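Local coordinates for protein fusolin (Unidentified entomopoxvirus, PDB 4OW5) that enhances viral virulence and crystallises in vivo into viral spindles, with a chitin-binding domain of the lytic polysaccharide monooxygenase family, at the interface of chains A and B. Residues are numbered along the deposited sequence; one frame, centred on the assembly and turned at random. Chains: chain A/B, Fusolin.

Contact 1: the interface of chains A and B. Residues chain A 238-240, 243-244; chain B 36, 40, 113-115.
The carboxylate of A:Asp243 meets B:Ser114 through one oxygen, OD2. The side-chain hydroxyl of B:Ser114 comes from above the carboxylate plane, with OG 2.6 Å from A:Asp243 OD2. The backbone N of B:Ser114 points at the same oxygen nearly along its C-O direction, at 2.8 Å from OD2. The carboxamide of A:Asn240 meets B:Ser114 OG at its edge, in plane, through ND2 at 3.0 Å. The carboxamide of B:Asn40 also works in its own plane: ND2 gives an N-H almost end-on to the carbonyl O of A:Asp243, at 2.8 Å.

The patch joins two copies of fusolin, a member of the lytic polysaccharide monooxygenase family (LPMO_10). Chain A contributes a short stretch around the 3-10 helix 241-243. Chain B contributes helix 32-47 and the loop at B:Val113 to B:Gly115.

B:Ser114 OG sits between its own backbone N and carbonyl carbon (chi1 56°). This turns the hydroxyl toward A:Asp243 OD2, the oxygen that also takes the backbone N-H. Water 1 also links A:Asp243 OD2 to B:Ser114 OG. The two B:Ser114 donors converging on OD2 would probably favour a charged carboxylate.

Backbone pairing runs beside this polar group. A:Asn240 N donates to B:Ser114 O over a nearly straight bond, 176° at H. A:Ile239 and B:Gly115 form an antiparallel bridge.

The A:Ile239 side chain fills the apolar part. Its CG1 lies anti to the backbone N, chi1 -171°, and the extended chain carries CD1 to B:Val113 CB at 3.7 Å. These two side chains meet at about a right angle. Nearer the backbone, A:Ile239 CB rests on the methyl CB of B:Ala36 at 3.6 Å.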
ATOM      1  N   GLY A 238      13.012   6.793   0.011  1.00 13.42           N
ATOM      2  CA  GLY A 238      13.882   7.930   0.232  1.00 14.12           C
ATOM      3  C   GLY A 238      13.187   9.216  -0.121  1.00 17.75           C
ATOM      4  O   GLY A 238      12.003   9.234  -0.454  1.00 16.36           O
ATOM      5  N   ILE A 239      13.921  10.298  -0.000  1.00 15.82           N
ATOM      6  CA  ILE A 239      13.412  11.615  -0.294  1.00 14.15           C
ATOM      7  C   ILE A 239      13.059  11.755  -1.775  1.00 17.48           C
ATOM      8  O   ILE A 239      13.718  11.192  -2.631  1.00 14.89           O
ATOM      9  CB  ILE A 239      14.413  12.723   0.172  1.00 16.70           C
ATOM     10  CG1 ILE A 239      13.742  14.118   0.062  1.00 16.12           C
ATOM     11  CG2 ILE A 239      15.766  12.656  -0.589  1.00 19.72           C
ATOM     12  CD1 ILE A 239      14.527  15.332   0.624  1.00 18.25           C
ATOM     13  N   ASN A 240      11.969  12.471  -2.046  1.00 14.46           N
ATOM     14  CA  ASN A 240      11.556  12.846  -3.387  1.00 13.35           C
ATOM     15  C   ASN A 240      12.655  13.749  -3.925  1.00 18.46           C
ATOM     16  O   ASN A 240      12.932  14.790  -3.333  1.00 17.41           O
ATOM     17  CB  ASN A 240      10.201  13.571  -3.317  1.00 11.78           C
ATOM     18  CG  ASN A 240       9.582  13.947  -4.641  1.00 21.23           C
ATOM     19  OD1 ASN A 240      10.108  13.642  -5.696  1.00 18.66           O
ATOM     20  ND2 ASN A 240       8.479  14.697  -4.630  1.00 16.71           N
ATOM     21  N   ASP A 243      12.648  17.614  -3.952  1.00 16.52           N
ATOM     22  CA  ASP A 243      12.748  18.343  -2.680  1.00 15.71           C
ATOM     23  C   ASP A 243      14.159  18.319  -2.094  1.00 17.23           C
ATOM     24  O   ASP A 243      14.385  18.941  -1.064  1.00 16.60           O
ATOM     25  CB  ASP A 243      11.820  17.690  -1.654  1.00 17.02           C
ATOM     26  CG  ASP A 243      10.372  17.807  -1.984  1.00 23.32           C
ATOM     27  OD1 ASP A 243      10.028  18.625  -2.876  1.00 22.11           O
ATOM     28  OD2 ASP A 243       9.564  17.155  -1.296  1.00 22.82           O
ATOM     29  N   LYS A 244      15.081  17.608  -2.719  1.00 14.20           N
ATOM     30  CA  LYS A 244      16.434  17.435  -2.195  1.00 15.35           C
ATOM     31  C   LYS A 244      17.361  18.638  -2.424  1.00 19.42           C
ATOM     32  O   LYS A 244      17.781  18.899  -3.552  1.00 18.37           O
ATOM     33  CB  LYS A 244      17.078  16.182  -2.814  1.00 18.29           C
ATOM     34  CG  LYS A 244      18.319  15.701  -2.033  1.00 29.47           C
ATOM     35  CD  LYS A 244      18.999  14.542  -2.732  1.00 36.76           C
ATOM     36  CE  LYS A 244      20.230  14.081  -1.993  1.00 59.45           C
ATOM     37  NZ  LYS A 244      21.053  13.141  -2.804  1.00 77.06           N
TER
ATOM     38  N   ALA B  36      17.262  12.622   5.482  1.00 12.33           N
ATOM     39  CA  ALA B  36      17.016  13.607   4.413  1.00 13.19           C
ATOM     40  C   ALA B  36      16.533  14.939   4.972  1.00 13.74           C
ATOM     41  O   ALA B  36      16.945  15.966   4.464  1.00 12.42           O
ATOM     42  CB  ALA B  36      15.970  13.080   3.436  1.00 14.78           C
ATOM     43  N   ASN B  40      18.658  18.299   4.483  1.00 14.59           N
ATOM     44  CA  ASN B  40      18.135  19.414   3.722  1.00 14.36           C
ATOM     45  C   ASN B  40      18.431  20.725   4.447  1.00 18.40           C
ATOM     46  O   ASN B  40      18.878  21.696   3.827  1.00 17.39           O
ATOM     47  CB  ASN B  40      16.618  19.297   3.477  1.00 12.13           C
ATOM     48  CG  ASN B  40      16.275  19.064   2.032  1.00 23.72           C
ATOM     49  OD1 ASN B  40      17.026  18.436   1.290  1.00 20.00           O
ATOM     50  ND2 ASN B  40      15.209  19.662   1.558  1.00 19.12           N
ATOM     51  N   VAL B 113       9.693  17.791   3.614  1.00 14.58           N
ATOM     52  CA  VAL B 113      10.060  17.152   2.374  1.00 14.55           C
ATOM     53  C   VAL B 113       9.118  15.942   2.179  1.00 17.30           C
ATOM     54  O   VAL B 113       8.610  15.396   3.141  1.00 16.58           O
ATOM     55  CB  VAL B 113      11.549  16.733   2.286  1.00 18.98           C
ATOM     56  CG1 VAL B 113      12.491  17.921   2.459  1.00 18.10           C
ATOM     57  CG2 VAL B 113      11.870  15.617   3.247  1.00 19.14           C
ATOM     58  N   SER B 114       8.923  15.528   0.946  1.00 13.97           N
ATOM     59  CA  SER B 114       8.093  14.388   0.619  1.00 12.66           C
ATOM     60  C   SER B 114       8.986  13.160   0.411  1.00 13.04           C
ATOM     61  O   SER B 114      10.179  13.285   0.149  1.00 12.32           O
ATOM     62  CB  SER B 114       7.227  14.685  -0.605  1.00 12.60           C
ATOM     63  OG  SER B 114       7.988  15.077  -1.724  1.00 15.19           O
ATOM     64  N   GLY B 115       8.407  12.006   0.631  1.00  9.23           N
ATOM     65  CA  GLY B 115       9.087  10.732   0.548  1.00  9.74           C
ATOM     66  C   GLY B 115       8.490   9.661   1.428  1.00 15.29           C
ATOM     67  O   GLY B 115       7.365   9.814   1.934  1.00 15.92           O
TER
HETATM   68  O   HOH W   1       7.260  17.642  -2.424  1.00 51.43           O

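Contact 2: the interface of chains A and B. Residues chain A 5, 8, 13, 17, 120, 188; chain B 338, 341, 345.
Helix 338-352 of chain B lays B:Tyr338, B:Trp341 and B:Tyr345 across the chitin-binding, LPMO-family domain of chain A. The three aromatic residues follow one side of the helix, and each has CG anti to its backbone N, for B:Tyr345 at chi1 -164°.

The phenol of B:Tyr345 points its OH at chain A. Its OH accepts the backbone N-H of A:Ile8 at 2.8 Å. The same OH shares a hydrogen bond with A:Thr120 OG1 at 2.7 Å, the threonine oxygen lying at the ring edge.

B:Trp341 points its indole N-H at the side-chain carbonyl of A:Gln188, with NE1 3.1 Å from OE1. The acceptor is tilted 29° from the indole plane, so the bond is bent. A:Ile8 meets the indole tip to tip, CD1 against CZ2 at 3.7 Å. B:Trp341 CH2 lies over one guanidinium face of A:Arg13, near the rim, with the two planes almost perpendicular.

A:Arg13 uses its guanidinium edge for B:Tyr338, NH1 donating in plane to OH at 3.1 Å. Water 2 joins both arginine terminal nitrogens to that phenol. A:Gln17 runs alongside the same tyrosine, NE2 3.4 Å from CE1.

On chain A the floor combines helix 10-17, the loop at A:Ile8 just before it, the start of strand 120-123 and the A:Gln188 loop between strands 180-182 and 194-203.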
ATOM      1  N   THR A   5      -0.270 -13.599 -19.850  1.00 11.40           N
ATOM      2  CA  THR A   5       0.952 -14.095 -19.218  1.00 10.54           C
ATOM      3  C   THR A   5       1.715 -12.945 -18.613  1.00 13.34           C
ATOM      4  O   THR A   5       2.454 -13.169 -17.668  1.00 13.22           O
ATOM      5  CB  THR A   5       1.809 -14.924 -20.128  1.00 18.59           C
ATOM      6  OG1 THR A   5       1.953 -14.254 -21.371  1.00 16.04           O
ATOM      7  CG2 THR A   5       1.257 -16.323 -20.283  1.00 15.80           C
ATOM      8  N   ILE A   8       0.637 -11.527 -15.245  1.00 10.35           N
ATOM      9  CA  ILE A   8       0.005 -12.854 -15.187  1.00  9.80           C
ATOM     10  C   ILE A   8      -1.455 -12.758 -14.754  1.00 14.61           C
ATOM     11  O   ILE A   8      -1.775 -12.045 -13.791  1.00 12.42           O
ATOM     12  CB  ILE A   8       0.810 -13.848 -14.321  1.00 13.22           C
ATOM     13  CG1 ILE A   8       0.313 -15.287 -14.546  1.00 13.08           C
ATOM     14  CG2 ILE A   8       0.852 -13.492 -12.839  1.00 14.20           C
ATOM     15  CD1 ILE A   8       1.225 -16.399 -13.918  1.00 16.93           C
ATOM     16  N   ARG A  13      -2.137 -17.636 -12.721  1.00 10.34           N
ATOM     17  CA  ARG A  13      -1.244 -17.787 -11.558  1.00 11.45           C
ATOM     18  C   ARG A  13      -1.695 -18.965 -10.676  1.00 14.72           C
ATOM     19  O   ARG A  13      -0.857 -19.758 -10.233  1.00 13.57           O
ATOM     20  CB  ARG A  13      -1.186 -16.507 -10.723  1.00 13.45           C
ATOM     21  CG  ARG A  13      -0.284 -16.613  -9.503  1.00 19.83           C
ATOM     22  CD  ARG A  13      -0.293 -15.353  -8.675  1.00 24.04           C
ATOM     23  NE  ARG A  13       0.625 -14.363  -9.216  1.00 27.00           N
ATOM     24  CZ  ARG A  13       1.884 -14.164  -8.835  1.00 42.67           C
ATOM     25  NH1 ARG A  13       2.434 -14.929  -7.892  1.00 32.15           N
ATOM     26  NH2 ARG A  13       2.612 -13.207  -9.400  1.00 29.37           N
ATOM     27  N   GLN A  17       0.715 -22.379 -10.155  1.00 15.62           N
ATOM     28  CA  GLN A  17       1.248 -22.669  -8.818  1.00 14.64           C
ATOM     29  C   GLN A  17       0.916 -24.069  -8.298  1.00 18.51           C
ATOM     30  O   GLN A  17       1.596 -24.557  -7.392  1.00 16.47           O
ATOM     31  CB  GLN A  17       0.777 -21.640  -7.821  1.00 15.40           C
ATOM     32  CG  GLN A  17       1.549 -20.357  -7.953  1.00 21.17           C
ATOM     33  CD  GLN A  17       1.172 -19.364  -6.877  1.00 37.41           C
ATOM     34  OE1 GLN A  17       0.807 -19.718  -5.769  1.00 31.75           O
ATOM     35  NE2 GLN A  17       1.393 -18.113  -7.130  1.00 35.91           N
ATOM     36  N   THR A 120       1.228  -8.800  -9.423  1.00 10.70           N
ATOM     37  CA  THR A 120       2.477  -8.535 -10.094  1.00 10.06           C
ATOM     38  C   THR A 120       2.967  -7.214  -9.498  1.00 14.40           C
ATOM     39  O   THR A 120       2.222  -6.230  -9.527  1.00 13.04           O
ATOM     40  CB  THR A 120       2.283  -8.422 -11.612  1.00 14.53           C
ATOM     41  OG1 THR A 120       1.967  -9.717 -12.138  1.00 15.65           O
ATOM     42  CG2 THR A 120       3.524  -7.799 -12.313  1.00 13.39           C
ATOM     43  N   GLN A 188       6.990 -15.645 -21.214  1.00 28.63           N
ATOM     44  CA  GLN A 188       6.269 -16.319 -20.151  1.00 29.41           C
ATOM     45  C   GLN A 188       5.233 -17.339 -20.716  1.00 32.16           C
ATOM     46  O   GLN A 188       4.570 -18.028 -19.936  1.00 34.40           O
ATOM     47  CB  GLN A 188       5.552 -15.239 -19.306  1.00 30.07           C
ATOM     48  CG  GLN A 188       6.468 -14.456 -18.353  1.00 31.21           C
ATOM     49  CD  GLN A 188       7.042 -15.361 -17.275  1.00 46.72           C
ATOM     50  OE1 GLN A 188       6.305 -15.975 -16.499  1.00 40.13           O
ATOM     51  NE2 GLN A 188       8.365 -15.469 -17.182  1.00 38.46           N
TER
ATOM     52  N   TYR B 338       7.968 -22.586  -7.416  1.00 22.58           N
ATOM     53  CA  TYR B 338       7.626 -21.160  -7.362  1.00 22.55           C
ATOM     54  C   TYR B 338       8.852 -20.257  -7.255  1.00 26.01           C
ATOM     55  O   TYR B 338       8.867 -19.183  -7.852  1.00 22.46           O
ATOM     56  CB  TYR B 338       6.712 -20.894  -6.172  1.00 25.28           C
ATOM     57  CG  TYR B 338       6.216 -19.470  -6.099  1.00 29.22           C
ATOM     58  CD1 TYR B 338       5.241 -19.010  -6.973  1.00 32.77           C
ATOM     59  CD2 TYR B 338       6.798 -18.553  -5.236  1.00 30.18           C
ATOM     60  CE1 TYR B 338       4.790 -17.692  -6.928  1.00 36.65           C
ATOM     61  CE2 TYR B 338       6.350 -17.231  -5.173  1.00 31.09           C
ATOM     62  CZ  TYR B 338       5.341 -16.806  -6.021  1.00 40.19           C
ATOM     63  OH  TYR B 338       4.904 -15.499  -6.037  1.00 48.95           O
ATOM     64  N   TRP B 341      10.362 -19.967 -10.740  1.00 20.97           N
ATOM     65  CA  TRP B 341       9.476 -19.244 -11.638  1.00 20.38           C
ATOM     66  C   TRP B 341       9.463 -17.760 -11.281  1.00 19.02           C
ATOM     67  O   TRP B 341       9.631 -16.933 -12.150  1.00 15.37           O
ATOM     68  CB  TRP B 341       8.051 -19.823 -11.579  1.00 20.36           C
ATOM     69  CG  TRP B 341       7.092 -18.986 -12.355  1.00 22.27           C
ATOM     70  CD1 TRP B 341       6.984 -18.911 -13.714  1.00 25.62           C
ATOM     71  CD2 TRP B 341       6.276 -17.939 -11.828  1.00 21.88           C
ATOM     72  NE1 TRP B 341       6.131 -17.887 -14.062  1.00 24.85           N
ATOM     73  CE2 TRP B 341       5.628 -17.323 -12.918  1.00 25.70           C
ATOM     74  CE3 TRP B 341       6.040 -17.453 -10.537  1.00 23.26           C
ATOM     75  CZ2 TRP B 341       4.771 -16.241 -12.752  1.00 24.76           C
ATOM     76  CZ3 TRP B 341       5.124 -16.435 -10.370  1.00 24.97           C
ATOM     77  CH2 TRP B 341       4.528 -15.817 -11.473  1.00 25.42           C
ATOM     78  N   TYR B 345      10.162 -14.430 -13.382  1.00 15.32           N
ATOM     79  CA  TYR B 345       9.062 -13.443 -13.481  1.00 14.62           C
ATOM     80  C   TYR B 345       9.554 -12.078 -13.007  1.00 16.81           C
ATOM     81  O   TYR B 345       9.256 -11.094 -13.652  1.00 14.56           O
ATOM     82  CB  TYR B 345       7.847 -13.875 -12.676  1.00 14.93           C
ATOM     83  CG  TYR B 345       6.604 -13.112 -13.046  1.00 13.56           C
ATOM     84  CD1 TYR B 345       6.004 -13.284 -14.289  1.00 14.92           C
ATOM     85  CD2 TYR B 345       6.026 -12.204 -12.162  1.00 12.85           C
ATOM     86  CE1 TYR B 345       4.880 -12.554 -14.658  1.00 12.08           C
ATOM     87  CE2 TYR B 345       4.885 -11.473 -12.519  1.00 12.58           C
ATOM     88  CZ  TYR B 345       4.316 -11.656 -13.766  1.00 14.02           C
ATOM     89  OH  TYR B 345       3.150 -11.003 -14.139  1.00 13.47           O
TER
HETATM   90  O   HOH W   2       4.981 -13.346  -8.144  1.00 40.28           O
HETATM   91  O   HOH W   3       8.846 -16.992 -15.127  1.00 51.11           O

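Contact 1 and contact 2 lie about 35 Å apart, measured between the centres of their C-alpha atoms. They share no residues. In contact 1 the stretch just after strand 223-234 of chain A meets chain B; in contact 2 the late helix 338-352 of chain B lies on chain A. The two-fold symmetry repeats both with the chains exchanged, so each chain reaches onto its partner twice, through segments far apart in sequence. Such a reciprocal exchange of segments is consistent with a dimer, which could serve as a building block of the viral spindle, though the structure alone does not prove this.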